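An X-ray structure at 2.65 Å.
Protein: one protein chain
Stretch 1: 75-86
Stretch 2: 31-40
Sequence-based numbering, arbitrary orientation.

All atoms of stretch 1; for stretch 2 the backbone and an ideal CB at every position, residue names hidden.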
ATOM      1  N   THR H  75       3.672   5.053   5.299  1.00 54.88           N
ATOM      2  CA  THR H  75       3.656   6.456   4.922  1.00 56.60           C
ATOM      3  C   THR H  75       2.373   6.808   4.175  1.00 57.06           C
ATOM      4  O   THR H  75       1.786   7.865   4.405  1.00 62.31           O
ATOM      5  CB  THR H  75       4.869   6.804   4.044  1.00 55.82           C
ATOM      6  OG1 THR H  75       4.776   6.097   2.800  1.00 73.07           O
ATOM      7  CG2 THR H  75       6.159   6.410   4.743  1.00 53.88           C
ATOM      8  N   VAL H  76       1.944   5.919   3.283  1.00 53.29           N
ATOM      9  CA  VAL H  76       0.715   6.117   2.520  1.00 52.85           C
ATOM     10  C   VAL H  76      -0.487   6.229   3.448  1.00 49.27           C
ATOM     11  O   VAL H  76      -1.313   7.130   3.303  1.00 48.74           O
ATOM     12  CB  VAL H  76       0.468   4.967   1.516  1.00 58.42           C
ATOM     13  CG1 VAL H  76      -0.872   5.145   0.810  1.00 47.76           C
ATOM     14  CG2 VAL H  76       1.590   4.894   0.506  1.00 54.65           C
ATOM     15  N   LEU H  77      -0.574   5.307   4.404  1.00 55.14           N
ATOM     16  CA  LEU H  77      -1.662   5.301   5.377  1.00 56.06           C
ATOM     17  C   LEU H  77      -1.654   6.558   6.243  1.00 56.57           C
ATOM     18  O   LEU H  77      -2.711   7.059   6.624  1.00 54.61           O
ATOM     19  CB  LEU H  77      -1.580   4.053   6.260  1.00 57.41           C
ATOM     20  CG  LEU H  77      -1.903   2.713   5.595  1.00 60.49           C
ATOM     21  CD1 LEU H  77      -1.453   1.550   6.471  1.00 63.82           C
ATOM     22  CD2 LEU H  77      -3.389   2.610   5.287  1.00 65.71           C
ATOM     23  N   LYS H  78      -0.461   7.062   6.549  1.00 54.93           N
ATOM     24  CA  LYS H  78      -0.316   8.290   7.327  1.00 57.44           C
ATOM     25  C   LYS H  78      -0.822   9.504   6.556  1.00 62.31           C
ATOM     26  O   LYS H  78      -1.620  10.292   7.070  1.00 62.48           O
ATOM     27  CB  LYS H  78       1.145   8.514   7.726  1.00 60.82           C
ATOM     28  CG  LYS H  78       1.632   7.659   8.885  1.00 68.90           C
ATOM     29  CD  LYS H  78       3.006   8.121   9.352  1.00 72.54           C
ATOM     30  CE  LYS H  78       3.639   7.124  10.308  1.00 80.50           C
ATOM     31  NZ  LYS H  78       4.986   7.578  10.754  1.00 90.92           N
ATOM     32  N   VAL H  79      -0.346   9.653   5.325  1.00 56.05           N
ATOM     33  CA  VAL H  79      -0.734  10.778   4.483  1.00 56.83           C
ATOM     34  C   VAL H  79      -2.235  10.764   4.203  1.00 58.58           C
ATOM     35  O   VAL H  79      -2.897  11.801   4.276  1.00 61.92           O
ATOM     36  CB  VAL H  79       0.041  10.774   3.153  1.00 53.44           C
ATOM     37  CG1 VAL H  79      -0.499  11.843   2.216  1.00 50.89           C
ATOM     38  CG2 VAL H  79       1.528  10.980   3.407  1.00 49.71           C
ATOM     39  N   LEU H  80      -2.770   9.586   3.900  1.00 57.42           N
ATOM     40  CA  LEU H  80      -4.199   9.444   3.624  1.00 63.53           C
ATOM     41  C   LEU H  80      -5.056   9.776   4.846  1.00 58.59           C
ATOM     42  O   LEU H  80      -6.129  10.365   4.717  1.00 55.02           O
ATOM     43  CB  LEU H  80      -4.513   8.026   3.138  1.00 54.81           C
ATOM     44  CG  LEU H  80      -4.067   7.663   1.720  1.00 56.78           C
ATOM     45  CD1 LEU H  80      -4.411   6.214   1.405  1.00 54.56           C
ATOM     46  CD2 LEU H  80      -4.691   8.599   0.697  1.00 53.36           C
ATOM     47  N   ALA H  81      -4.578   9.392   6.027  1.00 58.97           N
ATOM     48  CA  ALA H  81      -5.318   9.607   7.269  1.00 63.07           C
ATOM     49  C   ALA H  81      -5.556  11.090   7.531  1.00 60.83           C
ATOM     50  O   ALA H  81      -6.625  11.482   7.999  1.00 60.81           O
ATOM     51  CB  ALA H  81      -4.583   8.979   8.438  1.00 57.00           C
ATOM     52  N   SER H  82      -4.554  11.906   7.222  1.00 60.57           N
ATOM     53  CA  SER H  82      -4.666  13.354   7.364  1.00 61.06           C
ATOM     54  C   SER H  82      -5.738  13.910   6.433  1.00 64.15           C
ATOM     55  O   SER H  82      -6.359  14.936   6.723  1.00 67.76           O
ATOM     56  CB  SER H  82      -3.323  14.026   7.070  1.00 65.49           C
ATOM     57  OG  SER H  82      -2.273  13.415   7.798  1.00 72.52           O
ATOM     58  N   LEU H  83      -5.950  13.223   5.315  1.00 57.48           N
ATOM     59  CA  LEU H  83      -6.879  13.677   4.285  1.00 58.21           C
ATOM     60  C   LEU H  83      -8.257  13.039   4.432  1.00 60.19           C
ATOM     61  O   LEU H  83      -9.168  13.323   3.653  1.00 57.71           O
ATOM     62  CB  LEU H  83      -6.315  13.383   2.891  1.00 61.52           C
ATOM     63  CG  LEU H  83      -5.338  14.386   2.268  1.00 54.72           C
ATOM     64  CD1 LEU H  83      -4.154  14.654   3.169  1.00 60.86           C
ATOM     65  CD2 LEU H  83      -4.861  13.889   0.917  1.00 63.22           C
ATOM     66  N   GLY H  84      -8.404  12.168   5.425  1.00 57.13           N
ATOM     67  CA  GLY H  84      -9.685  11.547   5.699  1.00 51.79           C
ATOM     68  C   GLY H  84      -9.923  10.249   4.955  1.00 62.10           C
ATOM     69  O   GLY H  84     -11.042   9.738   4.941  1.00 67.34           O
ATOM     70  N   LYS H  85      -8.878   9.712   4.332  1.00 63.55           N
ATOM     71  CA  LYS H  85      -8.987   8.416   3.666  1.00 65.57           C
ATOM     72  C   LYS H  85      -8.000   7.403   4.238  1.00 65.43           C
ATOM     73  O   LYS H  85      -7.180   7.740   5.095  1.00 63.72           O
ATOM     74  CB  LYS H  85      -8.759   8.562   2.159  1.00 62.05           C
ATOM     75  CG  LYS H  85      -9.981   9.010   1.373  1.00 68.13           C
ATOM     76  CD  LYS H  85     -10.091  10.520   1.311  1.00 65.75           C
ATOM     77  CE  LYS H  85     -11.243  10.940   0.416  1.00 72.11           C
ATOM     78  NZ  LYS H  85     -11.225  12.402   0.132  1.00 76.95           N
ATOM     79  N   THR H  86      -8.084   6.168   3.747  1.00 59.05           N
ATOM     80  CA  THR H  86      -7.173   5.092   4.136  1.00 59.83           C
ATOM     81  C   THR H  86      -7.429   3.924   3.164  1.00 60.69           C
ATOM     82  O   THR H  86      -8.337   4.003   2.338  1.00 59.36           O
ATOM     83  CB  THR H  86      -7.371   4.739   5.663  1.00 68.86           C
ATOM     84  OG1 THR H  86      -6.499   5.566   6.446  1.00 74.58           O
ATOM     85  CG2 THR H  86      -7.096   3.282   6.027  1.00 65.46           C
ATOM     86  N   UNK H  31      -4.877   7.492  -7.893  1.00 48.40           N
ATOM     87  CA  UNK H  31      -5.763   7.680  -6.747  1.00 49.03           C
ATOM     88  C   UNK H  31      -5.047   8.457  -5.647  1.00 52.06           C
ATOM     89  O   UNK H  31      -5.638   9.313  -4.985  1.00 47.55           O
ATOM     90  CB  UNK H  31      -6.251   6.331  -6.215  1.00 49.03           C
ATOM     91  N   UNK H  32      -3.767   8.150  -5.467  1.00 48.12           N
ATOM     92  CA  UNK H  32      -2.922   8.852  -4.511  1.00 51.43           C
ATOM     93  C   UNK H  32      -2.604  10.265  -4.998  1.00 52.87           C
ATOM     94  O   UNK H  32      -2.680  11.226  -4.231  1.00 58.76           O
ATOM     95  CB  UNK H  32      -1.629   8.071  -4.271  1.00 51.43           C
ATOM     96  N   UNK H  33      -2.248  10.385  -6.272  1.00 46.55           N
ATOM     97  CA  UNK H  33      -2.016  11.690  -6.876  1.00 55.84           C
ATOM     98  C   UNK H  33      -3.264  12.559  -6.762  1.00 55.10           C
ATOM     99  O   UNK H  33      -3.171  13.750  -6.483  1.00 56.02           O
ATOM    100  CB  UNK H  33      -1.604  11.538  -8.342  1.00 55.84           C
ATOM    101  N   UNK H  34      -4.428  11.947  -6.969  1.00 57.02           N
ATOM    102  CA  UNK H  34      -5.701  12.658  -6.897  1.00 59.34           C
ATOM    103  C   UNK H  34      -5.936  13.277  -5.526  1.00 67.86           C
ATOM    104  O   UNK H  34      -6.287  14.453  -5.422  1.00 72.05           O
ATOM    105  CB  UNK H  34      -6.852  11.710  -7.239  1.00 59.34           C
ATOM    106  N   UNK H  35      -5.745  12.478  -4.480  1.00 64.80           N
ATOM    107  CA  UNK H  35      -5.945  12.945  -3.113  1.00 66.37           C
ATOM    108  C   UNK H  35      -5.061  14.149  -2.804  1.00 68.04           C
ATOM    109  O   UNK H  35      -5.510  15.117  -2.192  1.00 67.08           O
ATOM    110  CB  UNK H  35      -5.661  11.816  -2.120  1.00 66.37           C
ATOM    111  N   UNK H  36      -3.808  14.088  -3.242  1.00 62.18           N
ATOM    112  CA  UNK H  36      -2.870  15.183  -3.027  1.00 61.98           C
ATOM    113  C   UNK H  36      -3.271  16.419  -3.824  1.00 69.49           C
ATOM    114  O   UNK H  36      -3.044  17.548  -3.392  1.00 75.12           O
ATOM    115  CB  UNK H  36      -1.453  14.750  -3.407  1.00 61.98           C
ATOM    116  N   UNK H  37      -3.868  16.198  -4.990  1.00 68.47           N
ATOM    117  CA  UNK H  37      -4.328  17.293  -5.836  1.00 71.69           C
ATOM    118  C   UNK H  37      -5.631  17.897  -5.313  1.00 72.79           C
ATOM    119  O   UNK H  37      -5.760  19.118  -5.209  1.00 77.87           O
ATOM    120  CB  UNK H  37      -4.517  16.804  -7.273  1.00 71.69           C
ATOM    121  N   UNK H  38      -6.586  17.035  -4.972  1.00 75.50           N
ATOM    122  CA  UNK H  38      -7.878  17.475  -4.448  1.00 73.55           C
ATOM    123  C   UNK H  38      -7.742  18.074  -3.051  1.00 77.60           C
ATOM    124  O   UNK H  38      -8.685  18.655  -2.520  1.00 79.83           O
ATOM    125  CB  UNK H  38      -8.863  16.305  -4.420  1.00 73.55           C
ATOM    126  N   UNK H  39      -6.576  17.892  -2.440  1.00 76.61           N
ATOM    127  CA  UNK H  39      -6.245  18.587  -1.203  1.00 76.80           C
ATOM    128  C   UNK H  39      -5.716  19.997  -1.474  1.00 81.88           C
ATOM    129  O   UNK H  39      -5.961  20.919  -0.695  1.00 83.79           O
ATOM    130  CB  UNK H  39      -5.213  17.783  -0.409  1.00 76.80           C
ATOM    131  N   UNK H  40      -4.977  20.153  -2.572  1.00 80.52           N
ATOM    132  CA  UNK H  40      -4.233  21.388  -2.834  1.00 79.78           C
ATOM    133  C   UNK H  40      -5.046  22.569  -3.363  1.00 82.20           C
ATOM    134  O   UNK H  40      -4.938  23.681  -2.842  1.00 77.76           O
ATOM    135  CB  UNK H  40      -3.120  21.084  -3.839  1.00 79.78           C
TER

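Stretch 2 is a helix that begins earlier in the chain, and its axis passes the 75-82 helix at 10.9 Å with 33° between their N-to-C directions. At that spacing side chains must bridge the gap, so the direction of each CA-to-CB bond decides how much stretch 1 can dictate.

Position 31 has nothing of stretch 1 within 5.5 Å of its ideal CB. Helical angles there admit many residues; the deposited one is Ala31, which makes no contact.

At position 32 the CA-to-CB bond points sideways, and no atom of stretch 1 lies near the CB. What stretch 1 offers is methyl groups farther off, so an apolar chain long enough to reach them would suit: isoleucine, leucine or methionine. The residue is Ile32, chi1 m and chi2 t, whose end comes nearer than its root and puts CD1 4.3 Å from Val76 CG1.

Positions 33 and 34 are out of reach, and stretch 1 sets no demand on either. They hold Met33 and Ser34; the serine hydroxyl bonds to a residue just outside the stretch.

Position 35 is the most informative. Its CB points toward stretch 1, 3.8 Å from Leu83 CD2 and 4.4 Å from Leu80 CD2, so an aliphatic stem would pack well here. Beyond these methyls, Lys85 brings a positive charge. A leucine or methionine could use the methyls, a glutamine could offer an oxygen, but an acid with a flexible stem answers both features. Glu35 does so: its CG packs 4.1 Å from Leu80 CD2, and its OE1 forms a salt bridge with Lys85 NZ at 3.2 Å, the hydrogen bond within it being weak.

Position 36 again points sideways with nothing of stretch 1 within 5.5 Å of the ideal CB, while Val79 waits farther out. Leucine, isoleucine or methionine would fit. Leu36, chi1 m and chi2 t, swings its end nearer, with CD2 4.0 Å from Val79 CG1.

Positions 37 and 38 leave the choice open, one out of reach and the other sideways. They are Ile37 and Glu38, neither in contact.

Position 39 points toward Leu83, whose CD2 lies 4.1 Å from the ideal CB, and the CA of position 39 is 7.4 Å from Leu83 CA. A small apolar residue is enough to meet the methyl, though this does not exclude others. Ala39 touches it with CB alone.

Position 40 is out of reach, and many residues would do. Arg40 turns back on its own helix, NE giving a weak hydrogen bond to Leu36 O at 3.4 Å.

Stretch 2 31-40: AIMSELIEAR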
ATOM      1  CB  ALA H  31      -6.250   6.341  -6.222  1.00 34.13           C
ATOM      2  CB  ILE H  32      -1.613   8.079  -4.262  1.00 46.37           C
ATOM      3  CG1 ILE H  32      -1.901   6.794  -3.486  1.00 38.01           C
ATOM      4  CG2 ILE H  32      -0.612   8.935  -3.514  1.00 43.44           C
ATOM      5  CD1 ILE H  32      -0.730   5.851  -3.435  1.00 41.28           C
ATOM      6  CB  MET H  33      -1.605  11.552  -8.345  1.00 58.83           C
ATOM      7  CG  MET H  33      -0.132  11.242  -8.562  1.00 56.19           C
ATOM      8  SD  MET H  33       0.314  11.128 -10.312  1.00 69.81           S
ATOM      9  CE  MET H  33      -0.019   9.402 -10.643  1.00 45.57           C
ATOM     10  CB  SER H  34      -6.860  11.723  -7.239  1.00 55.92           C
ATOM     11  OG  SER H  34      -6.833  11.363  -8.608  1.00 60.33           O
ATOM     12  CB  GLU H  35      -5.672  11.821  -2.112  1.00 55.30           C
ATOM     13  CG  GLU H  35      -6.657  10.663  -2.185  1.00 63.44           C
ATOM     14  CD  GLU H  35      -8.084  11.075  -1.858  1.00 71.86           C
ATOM     15  OE1 GLU H  35      -8.272  12.096  -1.164  1.00 73.20           O
ATOM     16  OE2 GLU H  35      -9.019  10.370  -2.297  1.00 76.64           O
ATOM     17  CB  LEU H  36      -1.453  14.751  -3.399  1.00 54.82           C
ATOM     18  CG  LEU H  36      -0.871  13.665  -2.492  1.00 58.87           C
ATOM     19  CD1 LEU H  36       0.499  13.232  -2.971  1.00 66.49           C
ATOM     20  CD2 LEU H  36      -0.803  14.162  -1.062  1.00 54.80           C
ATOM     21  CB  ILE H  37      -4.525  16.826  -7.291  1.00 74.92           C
ATOM     22  CG1 ILE H  37      -3.172  16.524  -7.938  1.00 68.96           C
ATOM     23  CG2 ILE H  37      -5.267  17.875  -8.104  1.00 73.87           C
ATOM     24  CD1 ILE H  37      -3.278  15.701  -9.198  1.00 67.87           C
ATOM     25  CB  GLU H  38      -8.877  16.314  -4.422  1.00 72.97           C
ATOM     26  CG  GLU H  38      -9.282  15.813  -5.802  1.00 82.82           C
ATOM     27  CD  GLU H  38     -10.123  14.547  -5.751  1.00 89.04           C
ATOM     28  OE1 GLU H  38      -9.614  13.507  -5.279  1.00 95.30           O
ATOM     29  OE2 GLU H  38     -11.293  14.592  -6.190  1.00 95.49           O
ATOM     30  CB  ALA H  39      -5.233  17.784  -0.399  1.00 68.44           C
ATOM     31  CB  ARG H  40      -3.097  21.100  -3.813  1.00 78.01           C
ATOM     32  CG  ARG H  40      -1.843  20.572  -3.153  1.00 78.58           C
ATOM     33  CD  ARG H  40      -0.687  20.509  -4.131  1.00 78.56           C
ATOM     34  NE  ARG H  40      -0.852  19.437  -5.108  1.00 87.73           N
ATOM     35  CZ  ARG H  40      -0.101  19.301  -6.195  1.00 89.05           C
ATOM     36  NH1 ARG H  40       0.863  20.175  -6.447  1.00 96.39           N
ATOM     37  NH2 ARG H  40      -0.316  18.295  -7.031  1.00 80.79           N
TER
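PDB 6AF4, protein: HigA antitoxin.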